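Local coordinates for protein 1A (Cricket paralysis virus, PDB 6C3R) that suppresses antiviral RNA silencing in insect cells by inactivating host AGO2 and recruiting a ubiquitin ligase complex that promotes its degradation, at residues P34-L37 and D38-S41. Sequence-based numbering, arbitrary orientation.
Sequences PQLL and DLES
Gln35 O accepts the amide of Asp38, N to O 2.9 Å, and begins a run of three backbone bonds, each from a residue to the carbonyl three places before it. The bond is bent, 130° at the hydrogen. Next, Leu39 N makes a weak bond to Leu36 O at 3.3 Å. Glu40 N then reaches Leu37 O at 3.2 Å, straighter at 159°, closing a type I beta turn from Leu37 to Glu40. Just upstream, Leu36 N bonds weakly back to Pro34 O, making Gln35 the centre of an inverse gamma turn.

The side chains add mainly van der Waals contact. Gln35 and Asp38 run alongside each other; Gln35 CB meets the carboxylate at OD2, 3.3 Å away. On Asp38, CG lies beside the backbone N (chi1 -60°), which lays the carboxylate alongside Gln35. Leu37 CD1 lies against the end of the extended Glu40 chain, 3.4 Å from OE1, while Leu36 CD2 and Leu39 CD1 touch loosely. Ser41 OG is satisfied beyond the turn by Glu60, and Ser41 O by Lys57, both on helix 53-70.

Leu39 also packs on Phe49 of the second subunit. The arrangement is an inverse gamma turn followed by a type I beta turn, folding the surface loop that joins strands 26-30 and 42-45.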
loop_
_atom_site.group_PDB
_atom_site.type_symbol
_atom_site.label_atom_id
_atom_site.label_comp_id
_atom_site.label_asym_id
_atom_site.label_seq_id
_atom_site.Cartn_x
_atom_site.Cartn_y
_atom_site.Cartn_z
ATOM N N PRO A 34 -14.497 -1.888 20.865
ATOM C CA PRO A 34 -13.425 -2.529 20.117
ATOM C C PRO A 34 -12.069 -2.303 20.749
ATOM O O PRO A 34 -11.841 -1.287 21.386
ATOM C CB PRO A 34 -13.495 -1.850 18.754
ATOM C CG PRO A 34 -14.063 -0.513 19.032
ATOM C CD PRO A 34 -15.017 -0.698 20.167
ATOM N N GLN A 35 -11.173 -3.254 20.548
ATOM C CA GLN A 35 -9.832 -3.189 21.123
ATOM C C GLN A 35 -8.915 -2.527 20.103
ATOM O O GLN A 35 -8.048 -3.177 19.529
ATOM C CB GLN A 35 -9.342 -4.595 21.491
ATOM C CG GLN A 35 -10.342 -5.437 22.288
ATOM C CD GLN A 35 -10.578 -4.940 23.710
ATOM O OE1 GLN A 35 -10.068 -3.887 24.117
ATOM N NE2 GLN A 35 -11.354 -5.714 24.486
ATOM N N LEU A 36 -9.115 -1.224 19.892
ATOM C CA LEU A 36 -8.466 -0.503 18.791
ATOM C C LEU A 36 -6.964 -0.413 18.911
ATOM O O LEU A 36 -6.282 -0.205 17.908
ATOM C CB LEU A 36 -9.011 0.910 18.668
ATOM C CG LEU A 36 -10.414 1.059 18.098
ATOM C CD1 LEU A 36 -10.847 2.510 18.183
ATOM C CD2 LEU A 36 -10.486 0.551 16.667
ATOM N N LEU A 37 -6.459 -0.556 20.132
ATOM C CA LEU A 37 -5.025 -0.547 20.380
ATOM C C LEU A 37 -4.387 -1.854 19.909
ATOM O O LEU A 37 -3.243 -1.845 19.474
ATOM C CB LEU A 37 -4.731 -0.255 21.861
ATOM C CG LEU A 37 -3.684 0.831 22.134
ATOM C CD1 LEU A 37 -3.919 2.095 21.314
ATOM C CD2 LEU A 37 -3.672 1.168 23.620
ATOM N N ASP A 38 -5.137 -2.959 19.945
ATOM C CA ASP A 38 -4.680 -4.239 19.355
ATOM C C ASP A 38 -4.533 -4.180 17.826
ATOM O O ASP A 38 -3.831 -5.017 17.230
ATOM C CB ASP A 38 -5.620 -5.405 19.710
ATOM C CG ASP A 38 -5.735 -5.647 21.210
ATOM O OD1 ASP A 38 -4.936 -5.080 22.003
ATOM O OD2 ASP A 38 -6.644 -6.410 21.598
ATOM N N LEU A 39 -5.209 -3.211 17.195
ATOM C CA LEU A 39 -5.097 -2.974 15.752
ATOM C C LEU A 39 -4.070 -1.899 15.347
ATOM O O LEU A 39 -4.023 -1.512 14.171
ATOM C CB LEU A 39 -6.480 -2.621 15.200
ATOM C CG LEU A 39 -7.568 -3.668 15.408
ATOM C CD1 LEU A 39 -8.910 -3.103 14.992
ATOM C CD2 LEU A 39 -7.272 -4.945 14.635
ATOM N N GLU A 40 -3.244 -1.435 16.292
ATOM C CA GLU A 40 -2.208 -0.429 16.012
ATOM C C GLU A 40 -0.791 -1.026 15.913
ATOM O O GLU A 40 -0.564 -2.207 16.195
ATOM C CB GLU A 40 -2.281 0.719 17.036
ATOM C CG GLU A 40 -3.458 1.657 16.756
ATOM C CD GLU A 40 -3.581 2.831 17.723
ATOM O OE1 GLU A 40 -2.587 3.178 18.402
ATOM O OE2 GLU A 40 -4.690 3.418 17.790
ATOM N N SER A 41 0.140 -0.185 15.475
ATOM C CA SER A 41 1.550 -0.537 15.325
ATOM C C SER A 41 2.380 0.514 16.016
ATOM O O SER A 41 1.865 1.575 16.362
ATOM C CB SER A 41 1.930 -0.536 13.842
ATOM O OG SER A 41 1.996 0.789 13.327
#